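Local atomic coordinates of Serine/threonine-protein kinase-like protein ACR4 (Arabidopsis thaliana, PDB entry 7A0J), a protein that controls formative cell divisions in meristems as a plasma-membrane receptor kinase responding to the CLE40 peptide, represented here by its extracellular beta-propeller domain. Residues C102-P107 with S121-W126; K240-G245 with L275-Y280; S26-C31 with H45-G50; S200-W205 with E231-V236; D55-G60 with V94-Y99. One frame throughout, in Å; residues are numbered along the deposited sequence. Where two conformers were deposited one is given.

All five contacts belong to the seven-bladed beta-propeller of the receptor's ectodomain; the kinase domain is not in this chain. Contact 1 lies inside one blade, and the others join successive blades in two ways. The centres of contacts 2 and 5 lie about 10 and 8 Å from the chain's centre, those of 3 and 4 about 16 Å; contacts 3 and 4 each have a carbonyl-to-amide bond and a bridging water. Contacts 3 and 5 touch through Phe48 and Gly60, contacts 2 and 4 through Cys244 and Val236, and contacts 1 and 5 through Cys102 and Ser95. Contacts 2 and 5 approach where Lys240 NZ and Asp98 OD2 form a weak, long ion pair of 3.3 Å.

Contact 1 of 5, residues C102-P107 with S121-W126; sequences CGLRKP and SLVDCW
Cys102 and Cys125 are covalently joined, SG to SG 2.0 Å, and form a non-hydrogen-bonded pair of two antiparallel strands, with their CA atoms 3.9 Å apart. The disulfide torsion of 110° turns the two CB-SG bonds well out of line, and both sulfurs lie on the same face of the sheet as Leu104 and Val123. On that face CB of Cys102 meets CG1 of Val123, and CD1 of Leu104 rests 3.8 Å from CG2 of Val123.

Next to the disulfide, Gly103 and Asp124 form a hydrogen-bonded pair. Gly103 N gives a nearly straight bond (171°) to Asp124 O at 2.6 Å, and Asp124 N returns one to Gly103 O at 3.0 Å. On the opposite face, which carries the Asp124 side chain, Gly103 has no side chain, and CZ3 of Trp126 comes obliquely to within 3.9 Å of Gly103 N. Farther along, Arg105 N donates to Leu122 O at 2.8 Å. The Arg105 side chain is bent at chi2 (83°), and its CD lies 3.6 Å from OD2 of Asp124; the guanidinium stays beyond salt-bridge range.

Outside this pairing, the Asp124 carboxylate is fixed by Tyr91 and Asn133, and the indole N-H of Trp126 bonds to Pro84 O. The two strands are the middle pair of a four-stranded propeller blade: strand 91-96 flanks 100-105, strand 132-136 flanks 120-127, and Trp163 of the next blade's strand 160-163 packs on Val123 and Cys125.

Contact 2 of 5, residues K240-G245 with L275-Y280; sequences KFYACG and LAAGNY
Lys240 and Asn279 tie together two consecutive blades of the beta-propeller, where the turn into strand 242-247 of repeat 6 faces the loop that follows strand 274-277 of repeat 7. The polar contacts centre on one carbonyl. Asn279 O accepts the N-H of Lys240 at 2.9 Å (162°) and also a proton from a water, which in turn accepts the N-H of Phe241 at 2.7 Å. Two grips thus link the backbone of Lys240 directly, and that of Phe241 through the water, to the neighbouring blade.

Among the aromatics, Tyr242 reaches over with CG between the backbone N and the carbonyl carbon (chi1 75°), its CE1 standing 3.5 Å from Asn279 O and its ring edge facing CA of Tyr280. The phenol oxygen of Tyr242 is hydrogen-bonded to Thr282 in the adjoining strand. Phe241 and Tyr280 lie side by side, pointing the same way, with CD2 of Phe241 4.0 Å from CE1 of Tyr280. The aliphatic part of Lys240 passes obliquely by the end of Tyr280, CD to OH 3.4 Å.

At the far end CD1 of Leu275 packs against CB of the disulfide-bonded Cys244 at 4.0 Å and against C of Gly245 at 3.8 Å.

Contact 3 of 5, residues S26-C31 with H45-G50; sequences SHLVVC and HLQFIG
His45 O meets CD2 of Leu28 at 3.6 Å, which starts the approach of segment 45-50 to the turn before strand 29-33. The next carbonyl, Leu46 O, takes a proton from a water that accepts the N-H of Val29, so this amide is linked to the facing chain indirectly. Gln47 then lies alongside the turn: its CA-H points to His27 O, while its CG sits 3.4 Å from Ser26 O and 4.0 Å from CD2 of Leu28. An alanine here would probably leave the Ser26 carbonyl and the Leu28 methyl without the cover of that methylene.

Phe48 carries the main polar link, its N-H bonded to His27 O at 2.7 Å and 165°, in the carbonyl plane. Its own carbonyl receives a weak bond from His27 ND1, 3.2 Å long. The phenyl ring reaches Val29, CE1 to CG1 3.8 Å, with CG1 set between the backbone N and the carbonyl carbon (chi1 54°), and meets the ring of Trp71.

The arrangement joins the turn into the last strand of one propeller blade, in repeat 1, with Val29 at the strand's start, to the start of the first strand of the next, in repeat 2.

Contact 4 of 5, residues S200-W205 with E231-V236; sequences SRVLCW and EPLLAV
Ser200 and Leu233 hold together the outer parts of two neighbouring blades of the beta-propeller, the turn before the last strand of repeat 5 meeting the start of the first strand of repeat 6. Ser200 O accepts the N-H of Leu233 at 3.0 Å, with an angle of 168° at the hydrogen and the donor nearly along the C=O axis. The same carbonyl oxygen is approached by the CA-H of Pro232, so the backbone on both sides of the Pro232-Leu233 peptide bond bears on it. With OG placed between the backbone N and the carbonyl carbon (chi1 71°), the Ser200 hydroxyl lies against the proline, OG to CB of Pro232 3.4 Å.

After Arg201, the chain enters strand 202-206. The amide of Val202 has no direct bond to the facing segment; a water accepts the N-H of Val202 at 2.8 Å and donates to Glu231 O at 2.7 Å, so linking the two backbones. The Val202 side chain points toward the other blade and supplies the apolar part of the interface. Its CB is 3.7 Å from CD1 of Leu233, which also comes near both valine methyls. CG2 of Val202, anti to its backbone N, lies 4.1 Å from CG2 of Val236. Beyond this, Trp256 of repeat 6 packs on both Leu233 and Cys204, whose SG is disulfide-bonded to SG of Cys192 in the middle strand of its own blade.

Contact 5 of 5, residues D55-G60 with V94-Y99; sequences DGFMCG and VSAGDY
Asp55 and Tyr99 lie side by side, their side chains pointing the same way and the carboxylate plane turned only 28° from the phenol ring. In Asp55, CG stands anti to the backbone N (chi1 -168°). CB lies 3.7 Å from CE1 of Tyr99, and OD2 is 3.6 Å from the same carbon. The two polar ends are spanned by a water that donates to Asp55 OD2 at 2.9 Å and lies 3.3 Å from Tyr99 OH. An alanine in place of Tyr99 would probably cost that water its tyrosine partner and open a gap beside the Asp55 side chain.

Behind this pair, Asp55 N donates to Asp98 O at 2.9 Å, in the carbonyl plane and on a lone pair. Segment 55-60 leads into the middle strand of a propeller blade in repeat 2, and 94-99 leaves the first strand of the following blade, so the bond fastens one blade to the next near the centre of the propeller.

Phe57 reaches across with CG between its backbone N and carbonyl carbon (chi1 66°). Its CE1 approaches Asp98 O to 3.3 Å, CE2 rests 3.8 Å from CB of Ala96, and the ring edge faces CA of Tyr99. The Asp98 carboxylate turns to other blades, where it is hydrogen-bonded to the hydroxyls of Tyr11 and Ser147. At the other end of the segments, CG2 of Val94 packs on the backbone of Gly60, 4.2 Å from its carbonyl carbon.

Contact 1 of 5, residues C102-P107 with S121-W126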
# COMPACT_ATOMS: atom_id res chain seq x y z
N CYS A 102 -3.31 9.49 -1.57
CA CYS A 102 -2.42 10.25 -2.50
C CYS A 102 -2.40 9.56 -3.86
O CYS A 102 -2.35 8.32 -3.89
CB CYS A 102 -1.01 10.38 -1.95
SG CYS A 102 -0.89 11.45 -0.49
N GLY A 103 -2.44 10.35 -4.94
CA GLY A 103 -2.35 9.87 -6.33
C GLY A 103 -1.17 10.50 -7.06
O GLY A 103 -1.04 11.74 -7.00
N LEU A 104 -0.34 9.68 -7.70
CA LEU A 104 0.77 10.15 -8.58
C LEU A 104 0.17 10.57 -9.93
O LEU A 104 -0.16 9.69 -10.74
CB LEU A 104 1.80 9.03 -8.73
CG LEU A 104 3.09 9.41 -9.45
CD1 LEU A 104 3.80 10.54 -8.71
CD2 LEU A 104 4.01 8.21 -9.59
N ARG A 105 0.02 11.89 -10.13
CA ARG A 105 -0.64 12.50 -11.31
C ARG A 105 0.20 12.24 -12.56
O ARG A 105 1.40 12.58 -12.54
CB ARG A 105 -0.85 14.00 -11.08
CG ARG A 105 -1.52 14.75 -12.22
CD ARG A 105 -3.03 14.66 -12.19
NE ARG A 105 -3.65 15.72 -12.98
CZ ARG A 105 -3.76 15.73 -14.30
NH1 ARG A 105 -4.34 16.75 -14.91
NH2 ARG A 105 -3.31 14.72 -15.03
N LYS A 106 -0.40 11.65 -13.60
CA LYS A 106 0.25 11.37 -14.91
C LYS A 106 0.40 12.69 -15.67
O LYS A 106 -0.58 13.40 -15.87
CB LYS A 106 -0.59 10.37 -15.71
CG LYS A 106 0.01 9.91 -17.03
CD LYS A 106 -0.85 8.90 -17.76
CE LYS A 106 -0.22 8.41 -19.04
NZ LYS A 106 -1.04 7.37 -19.69
N PRO A 107 1.63 13.06 -16.12
CA PRO A 107 1.84 14.29 -16.87
C PRO A 107 1.46 14.16 -18.35
O PRO A 107 1.49 13.04 -18.84
CB PRO A 107 3.34 14.54 -16.69
CG PRO A 107 3.93 13.15 -16.61
CD PRO A 107 2.88 12.31 -15.92
N SER A 121 6.28 14.28 -11.05
CA SER A 121 6.64 15.27 -10.00
C SER A 121 5.37 15.88 -9.38
O SER A 121 5.50 16.77 -8.52
CB SER A 121 7.56 16.32 -10.57
OG SER A 121 6.85 17.53 -10.83
N LEU A 122 4.19 15.41 -9.81
CA LEU A 122 2.86 15.94 -9.41
C LEU A 122 2.13 14.88 -8.56
O LEU A 122 1.85 13.78 -9.09
CB LEU A 122 2.06 16.27 -10.67
CG LEU A 122 2.77 17.15 -11.70
CD1 LEU A 122 1.97 17.22 -12.99
CD2 LEU A 122 3.03 18.54 -11.15
N VAL A 123 1.85 15.20 -7.30
CA VAL A 123 1.17 14.30 -6.32
C VAL A 123 -0.02 15.04 -5.70
O VAL A 123 0.20 16.06 -5.02
CB VAL A 123 2.15 13.79 -5.24
CG1 VAL A 123 1.44 12.98 -4.17
CG2 VAL A 123 3.29 13.00 -5.85
N ASP A 124 -1.23 14.53 -5.94
CA ASP A 124 -2.50 15.02 -5.34
C ASP A 124 -2.89 14.10 -4.18
O ASP A 124 -2.91 12.87 -4.39
CB ASP A 124 -3.63 15.07 -6.38
CG ASP A 124 -3.31 15.94 -7.58
OD1 ASP A 124 -2.84 17.07 -7.36
OD2 ASP A 124 -3.53 15.48 -8.71
N CYS A 125 -3.18 14.67 -3.01
CA CYS A 125 -3.63 13.93 -1.80
C CYS A 125 -4.98 14.48 -1.34
O CYS A 125 -5.22 15.69 -1.50
CB CYS A 125 -2.58 14.00 -0.70
SG CYS A 125 -0.96 13.36 -1.22
N TRP A 126 -5.84 13.60 -0.82
CA TRP A 126 -7.19 13.91 -0.27
C TRP A 126 -7.32 13.32 1.14
O TRP A 126 -6.84 12.19 1.35
CB TRP A 126 -8.29 13.34 -1.18
CG TRP A 126 -8.22 13.79 -2.61
CD1 TRP A 126 -8.87 14.86 -3.16
CD2 TRP A 126 -7.48 13.17 -3.67
NE1 TRP A 126 -8.58 14.95 -4.49
CE2 TRP A 126 -7.73 13.93 -4.84
CE3 TRP A 126 -6.63 12.06 -3.76
CZ2 TRP A 126 -7.16 13.61 -6.07
CZ3 TRP A 126 -6.07 11.75 -4.98
CH2 TRP A 126 -6.34 12.51 -6.12

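Contact 2 of 5, residues K240-G245 with L275-Y280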
# COMPACT_ATOMS: atom_id res chain seq x y z
N LYS A 240 0.86 -1.08 11.63
CA LYS A 240 0.89 0.17 12.44
C LYS A 240 2.17 0.22 13.28
O LYS A 240 2.79 1.30 13.30
CB LYS A 240 -0.37 0.30 13.31
CG LYS A 240 -0.39 1.54 14.18
CD LYS A 240 -1.78 2.08 14.47
CE LYS A 240 -2.38 2.83 13.30
NZ LYS A 240 -3.01 4.10 13.73
N PHE A 241 2.56 -0.89 13.92
CA PHE A 241 3.75 -0.97 14.81
C PHE A 241 4.63 -2.18 14.47
O PHE A 241 5.40 -2.62 15.34
CB PHE A 241 3.31 -1.03 16.28
CG PHE A 241 2.51 0.16 16.75
CD1 PHE A 241 3.05 1.43 16.73
CD2 PHE A 241 1.21 -0.01 17.22
CE1 PHE A 241 2.31 2.52 17.17
CE2 PHE A 241 0.47 1.08 17.66
CZ PHE A 241 1.02 2.34 17.63
N TYR A 242 4.53 -2.70 13.24
CA TYR A 242 5.27 -3.90 12.78
C TYR A 242 5.45 -3.86 11.25
O TYR A 242 4.78 -3.05 10.58
CB TYR A 242 4.53 -5.18 13.19
CG TYR A 242 3.31 -5.48 12.37
CD1 TYR A 242 2.05 -5.05 12.77
CD2 TYR A 242 3.40 -6.15 11.16
CE1 TYR A 242 0.92 -5.31 12.01
CE2 TYR A 242 2.28 -6.41 10.39
CZ TYR A 242 1.04 -5.99 10.81
OH TYR A 242 -0.07 -6.24 10.05
N ALA A 243 6.32 -4.72 10.74
CA ALA A 243 6.49 -5.00 9.29
C ALA A 243 6.54 -6.52 9.08
O ALA A 243 6.86 -7.24 10.04
CB ALA A 243 7.75 -4.33 8.78
N CYS A 244 6.20 -6.97 7.87
CA CYS A 244 6.33 -8.38 7.42
C CYS A 244 6.95 -8.40 6.03
O CYS A 244 6.81 -7.40 5.30
CB CYS A 244 4.98 -9.10 7.40
SG CYS A 244 4.15 -9.17 9.00
N GLY A 245 7.62 -9.50 5.68
CA GLY A 245 8.26 -9.69 4.36
C GLY A 245 8.22 -11.14 3.93
O GLY A 245 7.99 -12.02 4.78
N LEU A 275 2.11 -10.33 0.04
CA LEU A 275 1.54 -9.97 1.37
C LEU A 275 0.80 -8.63 1.26
O LEU A 275 1.13 -7.83 0.36
CB LEU A 275 2.65 -9.86 2.41
CG LEU A 275 3.37 -11.15 2.79
CD1 LEU A 275 4.42 -10.89 3.86
CD2 LEU A 275 2.40 -12.23 3.25
N ALA A 276 -0.16 -8.41 2.16
CA ALA A 276 -0.82 -7.11 2.44
C ALA A 276 -0.92 -6.93 3.95
O ALA A 276 -1.09 -7.95 4.66
CB ALA A 276 -2.18 -7.06 1.78
N ALA A 277 -0.80 -5.69 4.44
CA ALA A 277 -0.83 -5.35 5.88
C ALA A 277 -1.92 -4.30 6.14
O ALA A 277 -2.01 -3.33 5.37
CB ALA A 277 0.53 -4.85 6.31
N GLY A 278 -2.73 -4.55 7.17
CA GLY A 278 -3.61 -3.55 7.82
C GLY A 278 -2.93 -2.99 9.05
O GLY A 278 -1.69 -3.12 9.14
N ASN A 279 -3.70 -2.43 9.99
CA ASN A 279 -3.16 -1.81 11.23
C ASN A 279 -2.53 -2.88 12.12
O ASN A 279 -1.37 -2.69 12.53
CB ASN A 279 -4.20 -0.96 11.97
CG ASN A 279 -5.53 -1.66 12.22
OD1 ASN A 279 -5.69 -2.84 11.90
ND2 ASN A 279 -6.48 -0.94 12.78
N TYR A 280 -3.25 -3.97 12.41
CA TYR A 280 -2.88 -4.98 13.43
C TYR A 280 -3.04 -6.41 12.90
O TYR A 280 -3.24 -7.33 13.72
CB TYR A 280 -3.71 -4.78 14.70
CG TYR A 280 -3.59 -3.40 15.31
CD1 TYR A 280 -2.40 -2.98 15.88
CD2 TYR A 280 -4.67 -2.53 15.31
CE1 TYR A 280 -2.28 -1.71 16.43
CE2 TYR A 280 -4.56 -1.26 15.87
CZ TYR A 280 -3.37 -0.85 16.43
OH TYR A 280 -3.26 0.39 16.98
O HOH W 1 0.63 -2.70 14.63

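Contact 3 of 5, residues S26-C31 with H45-G50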
# COMPACT_ATOMS: atom_id res chain seq x y z
N SER A 26 -8.99 -10.58 -15.40
CA SER A 26 -10.14 -9.70 -15.71
C SER A 26 -9.90 -8.29 -15.15
O SER A 26 -10.52 -7.34 -15.66
CB SER A 26 -11.42 -10.28 -15.17
OG SER A 26 -11.35 -10.44 -13.76
N HIS A 27 -9.04 -8.17 -14.13
CA HIS A 27 -8.74 -6.92 -13.38
C HIS A 27 -9.97 -6.49 -12.57
O HIS A 27 -10.03 -5.31 -12.17
CB HIS A 27 -8.21 -5.83 -14.33
CG HIS A 27 -6.83 -6.10 -14.83
ND1 HIS A 27 -5.71 -5.85 -14.07
CD2 HIS A 27 -6.39 -6.60 -16.01
CE1 HIS A 27 -4.63 -6.18 -14.75
NE2 HIS A 27 -5.02 -6.64 -15.95
N LEU A 28 -10.89 -7.41 -12.32
CA LEU A 28 -12.04 -7.22 -11.39
C LEU A 28 -11.53 -7.44 -9.97
O LEU A 28 -10.53 -8.17 -9.80
CB LEU A 28 -13.16 -8.22 -11.74
CG LEU A 28 -13.74 -8.09 -13.15
CD1 LEU A 28 -14.71 -9.22 -13.44
CD2 LEU A 28 -14.42 -6.74 -13.34
N VAL A 29 -12.18 -6.81 -8.98
CA VAL A 29 -11.78 -6.88 -7.55
C VAL A 29 -12.76 -7.79 -6.81
O VAL A 29 -13.98 -7.72 -7.10
CB VAL A 29 -11.68 -5.49 -6.90
CG1 VAL A 29 -12.94 -4.66 -7.07
CG2 VAL A 29 -11.29 -5.58 -5.43
N VAL A 30 -12.24 -8.64 -5.92
CA VAL A 30 -13.02 -9.47 -4.95
C VAL A 30 -12.55 -9.07 -3.55
O VAL A 30 -11.33 -8.92 -3.36
CB VAL A 30 -12.82 -10.98 -5.22
CG1 VAL A 30 -13.50 -11.84 -4.16
CG2 VAL A 30 -13.30 -11.37 -6.60
N CYS A 31 -13.49 -8.87 -2.63
CA CYS A 31 -13.23 -8.46 -1.22
C CYS A 31 -13.81 -9.50 -0.26
O CYS A 31 -14.83 -10.12 -0.60
CB CYS A 31 -13.79 -7.08 -0.92
SG CYS A 31 -13.05 -5.77 -1.93
N HIS A 45 -18.01 -4.91 -11.70
CA HIS A 45 -17.77 -4.73 -13.16
C HIS A 45 -16.65 -3.72 -13.45
O HIS A 45 -16.09 -3.79 -14.56
CB HIS A 45 -19.08 -4.34 -13.85
CG HIS A 45 -20.20 -5.29 -13.60
ND1 HIS A 45 -20.43 -6.40 -14.38
CD2 HIS A 45 -21.16 -5.31 -12.64
CE1 HIS A 45 -21.48 -7.06 -13.93
NE2 HIS A 45 -21.94 -6.41 -12.86
N LEU A 46 -16.33 -2.81 -12.52
CA LEU A 46 -15.22 -1.82 -12.69
C LEU A 46 -13.88 -2.56 -12.60
O LEU A 46 -13.69 -3.33 -11.64
CB LEU A 46 -15.31 -0.72 -11.63
CG LEU A 46 -16.47 0.26 -11.75
CD1 LEU A 46 -16.37 1.35 -10.70
CD2 LEU A 46 -16.54 0.87 -13.14
N GLN A 47 -12.99 -2.33 -13.57
CA GLN A 47 -11.65 -2.96 -13.64
C GLN A 47 -10.62 -2.02 -12.99
O GLN A 47 -10.77 -0.79 -13.12
CB GLN A 47 -11.29 -3.29 -15.09
CG GLN A 47 -12.18 -4.38 -15.68
CD GLN A 47 -12.07 -4.46 -17.19
OE1 GLN A 47 -11.62 -5.45 -17.74
NE2 GLN A 47 -12.49 -3.40 -17.86
N PHE A 48 -9.64 -2.60 -12.29
CA PHE A 48 -8.58 -1.89 -11.54
C PHE A 48 -7.21 -2.47 -11.91
O PHE A 48 -7.13 -3.67 -12.23
CB PHE A 48 -8.82 -2.01 -10.03
CG PHE A 48 -10.10 -1.37 -9.56
CD1 PHE A 48 -11.28 -2.10 -9.53
CD2 PHE A 48 -10.13 -0.05 -9.14
CE1 PHE A 48 -12.46 -1.51 -9.09
CE2 PHE A 48 -11.30 0.53 -8.70
CZ PHE A 48 -12.47 -0.20 -8.67
N ILE A 49 -6.17 -1.63 -11.87
CA ILE A 49 -4.76 -2.04 -12.11
C ILE A 49 -3.99 -2.07 -10.78
O ILE A 49 -2.88 -2.61 -10.76
CB ILE A 49 -4.09 -1.15 -13.18
CG1 ILE A 49 -4.18 0.34 -12.86
CG2 ILE A 49 -4.66 -1.46 -14.55
CD1 ILE A 49 -3.63 1.24 -13.95
N GLY A 50 -4.59 -1.56 -9.70
CA GLY A 50 -3.98 -1.56 -8.35
C GLY A 50 -4.99 -1.24 -7.27
O GLY A 50 -6.01 -0.59 -7.58
O HOH W 2 -14.36 -5.37 -9.93

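Contact 4 of 5, residues S200-W205 with E231-V236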
# COMPACT_ATOMS: atom_id res chain seq x y z
N SER A 200 19.36 -7.47 -1.87
CA SER A 200 17.95 -7.07 -1.61
C SER A 200 17.62 -7.25 -0.12
O SER A 200 16.62 -7.93 0.19
CB SER A 200 17.00 -7.83 -2.50
OG SER A 200 16.92 -9.19 -2.12
N ARG A 201 18.43 -6.65 0.76
CA ARG A 201 18.27 -6.70 2.24
C ARG A 201 17.35 -5.54 2.64
O ARG A 201 17.41 -4.49 1.98
CB ARG A 201 19.64 -6.65 2.92
CG ARG A 201 19.60 -6.88 4.42
CD ARG A 201 19.57 -5.63 5.27
NE ARG A 201 19.07 -5.90 6.62
CZ ARG A 201 19.12 -5.05 7.65
NH1 ARG A 201 19.65 -3.85 7.50
NH2 ARG A 201 18.63 -5.42 8.82
N VAL A 202 16.52 -5.74 3.67
CA VAL A 202 15.49 -4.75 4.12
C VAL A 202 16.15 -3.75 5.08
O VAL A 202 16.99 -4.16 5.89
CB VAL A 202 14.27 -5.45 4.76
CG1 VAL A 202 14.56 -5.95 6.17
CG2 VAL A 202 13.05 -4.54 4.76
N LEU A 203 15.76 -2.47 4.97
CA LEU A 203 16.16 -1.38 5.91
C LEU A 203 14.90 -0.68 6.41
O LEU A 203 14.08 -0.28 5.56
CB LEU A 203 17.09 -0.41 5.16
CG LEU A 203 18.02 0.42 6.04
CD1 LEU A 203 19.03 -0.46 6.77
CD2 LEU A 203 18.74 1.47 5.21
N CYS A 204 14.74 -0.57 7.73
CA CYS A 204 13.53 -0.01 8.40
C CYS A 204 13.92 1.16 9.31
O CYS A 204 14.92 1.03 10.04
CB CYS A 204 12.80 -1.07 9.21
SG CYS A 204 12.27 -2.49 8.21
N TRP A 205 13.14 2.24 9.28
CA TRP A 205 13.38 3.49 10.05
C TRP A 205 12.04 4.17 10.34
O TRP A 205 11.05 3.83 9.66
CB TRP A 205 14.33 4.41 9.28
CG TRP A 205 13.72 5.01 8.04
CD1 TRP A 205 13.12 6.24 7.93
CD2 TRP A 205 13.65 4.42 6.73
NE1 TRP A 205 12.69 6.45 6.65
CE2 TRP A 205 13.00 5.35 5.89
CE3 TRP A 205 14.08 3.20 6.19
CZ2 TRP A 205 12.77 5.10 4.54
CZ3 TRP A 205 13.85 2.95 4.85
CH2 TRP A 205 13.20 3.89 4.04
N GLU A 231 18.17 -11.85 5.73
CA GLU A 231 17.98 -12.64 4.49
C GLU A 231 17.43 -11.73 3.39
O GLU A 231 16.70 -10.79 3.68
CB GLU A 231 17.02 -13.81 4.73
CG GLU A 231 17.54 -14.85 5.71
CD GLU A 231 17.32 -14.55 7.18
OE1 GLU A 231 16.36 -13.81 7.50
OE2 GLU A 231 18.11 -15.04 8.01
N PRO A 232 17.75 -11.99 2.10
CA PRO A 232 17.13 -11.26 0.99
C PRO A 232 15.60 -11.41 1.00
O PRO A 232 15.13 -12.52 1.20
CB PRO A 232 17.72 -11.92 -0.27
CG PRO A 232 19.01 -12.57 0.21
CD PRO A 232 18.73 -12.98 1.64
N LEU A 233 14.87 -10.31 0.80
CA LEU A 233 13.38 -10.28 0.75
C LEU A 233 12.92 -9.96 -0.68
O LEU A 233 13.60 -9.15 -1.35
CB LEU A 233 12.86 -9.23 1.73
CG LEU A 233 13.18 -9.46 3.21
CD1 LEU A 233 12.32 -8.56 4.09
CD2 LEU A 233 12.99 -10.92 3.61
N LEU A 234 11.82 -10.58 -1.11
CA LEU A 234 11.14 -10.31 -2.41
C LEU A 234 10.13 -9.17 -2.24
O LEU A 234 10.01 -8.34 -3.16
CB LEU A 234 10.43 -11.58 -2.90
CG LEU A 234 11.33 -12.65 -3.52
CD1 LEU A 234 10.59 -13.96 -3.66
CD2 LEU A 234 11.88 -12.19 -4.87
N ALA A 235 9.42 -9.15 -1.11
CA ALA A 235 8.36 -8.17 -0.78
C ALA A 235 8.45 -7.77 0.70
O ALA A 235 8.96 -8.57 1.50
CB ALA A 235 7.01 -8.74 -1.11
N VAL A 236 7.96 -6.57 1.02
CA VAL A 236 7.83 -6.05 2.41
C VAL A 236 6.50 -5.29 2.52
O VAL A 236 6.10 -4.65 1.52
CB VAL A 236 9.04 -5.19 2.81
CG1 VAL A 236 9.24 -4.01 1.86
CG2 VAL A 236 8.95 -4.71 4.25
O HOH W 3 16.43 -8.34 4.71

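Contact 5 of 5, residues D55-G60 with V94-Y99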
# COMPACT_ATOMS: atom_id res chain seq x y z
N ASP A 55 -8.52 3.22 6.75
CA ASP A 55 -9.52 3.06 7.84
C ASP A 55 -10.92 3.33 7.28
O ASP A 55 -11.24 4.51 7.04
CB ASP A 55 -9.19 3.98 9.03
CG ASP A 55 -9.99 3.65 10.28
OD1 ASP A 55 -11.16 3.23 10.14
OD2 ASP A 55 -9.44 3.81 11.38
N GLY A 56 -11.70 2.26 7.06
CA GLY A 56 -13.12 2.33 6.68
C GLY A 56 -13.33 2.37 5.17
O GLY A 56 -14.50 2.45 4.75
N PHE A 57 -12.26 2.30 4.37
CA PHE A 57 -12.36 2.44 2.89
C PHE A 57 -11.29 1.60 2.18
O PHE A 57 -10.18 1.44 2.71
CB PHE A 57 -12.28 3.91 2.48
CG PHE A 57 -10.95 4.56 2.76
CD1 PHE A 57 -10.70 5.20 3.96
CD2 PHE A 57 -9.93 4.52 1.81
CE1 PHE A 57 -9.47 5.79 4.21
CE2 PHE A 57 -8.71 5.11 2.06
CZ PHE A 57 -8.48 5.75 3.26
N MET A 58 -11.66 1.09 1.00
CA MET A 58 -10.75 0.48 -0.00
C MET A 58 -10.73 1.41 -1.22
O MET A 58 -11.81 1.94 -1.56
CB MET A 58 -11.26 -0.91 -0.41
CG MET A 58 -10.42 -1.60 -1.47
SD MET A 58 -8.68 -1.79 -1.01
CE MET A 58 -8.79 -2.85 0.43
N CYS A 59 -9.55 1.64 -1.81
CA CYS A 59 -9.42 2.42 -3.07
C CYS A 59 -8.66 1.60 -4.12
O CYS A 59 -7.92 0.67 -3.73
CB CYS A 59 -8.72 3.76 -2.87
SG CYS A 59 -9.42 4.78 -1.55
N GLY A 60 -8.87 1.94 -5.38
CA GLY A 60 -8.20 1.33 -6.54
C GLY A 60 -7.93 2.35 -7.62
O GLY A 60 -8.65 3.37 -7.66
N VAL A 94 -1.79 5.04 -6.73
CA VAL A 94 -2.55 5.53 -5.55
C VAL A 94 -2.00 4.82 -4.31
O VAL A 94 -1.68 3.62 -4.41
CB VAL A 94 -4.07 5.30 -5.71
CG1 VAL A 94 -4.65 6.18 -6.80
CG2 VAL A 94 -4.42 3.84 -5.96
N SER A 95 -1.87 5.55 -3.20
CA SER A 95 -1.47 5.01 -1.87
C SER A 95 -2.40 5.59 -0.80
O SER A 95 -2.53 6.83 -0.74
CB SER A 95 -0.02 5.31 -1.57
OG SER A 95 0.22 6.70 -1.56
N ALA A 96 -3.02 4.72 -0.00
CA ALA A 96 -3.99 5.08 1.06
C ALA A 96 -3.34 4.89 2.43
O ALA A 96 -2.84 3.78 2.71
CB ALA A 96 -5.23 4.22 0.93
N GLY A 97 -3.31 5.96 3.24
CA GLY A 97 -2.97 5.91 4.67
C GLY A 97 -4.19 5.53 5.49
O GLY A 97 -5.07 4.83 4.95
N ASP A 98 -4.25 5.96 6.75
CA ASP A 98 -5.40 5.71 7.66
C ASP A 98 -6.59 6.55 7.18
O ASP A 98 -7.67 5.97 6.96
CB ASP A 98 -5.04 6.02 9.11
CG ASP A 98 -4.02 5.08 9.71
OD1 ASP A 98 -3.78 4.00 9.12
OD2 ASP A 98 -3.46 5.42 10.77
N TYR A 99 -6.38 7.86 7.01
CA TYR A 99 -7.45 8.87 6.77
C TYR A 99 -7.09 9.78 5.59
O TYR A 99 -7.58 10.92 5.55
CB TYR A 99 -7.67 9.71 8.03
CG TYR A 99 -7.74 8.91 9.31
CD1 TYR A 99 -8.79 8.04 9.55
CD2 TYR A 99 -6.76 9.03 10.28
CE1 TYR A 99 -8.86 7.31 10.72
CE2 TYR A 99 -6.82 8.30 11.46
CZ TYR A 99 -7.87 7.44 11.68
OH TYR A 99 -7.94 6.71 12.84
O HOH W 4 -6.61 3.88 11.95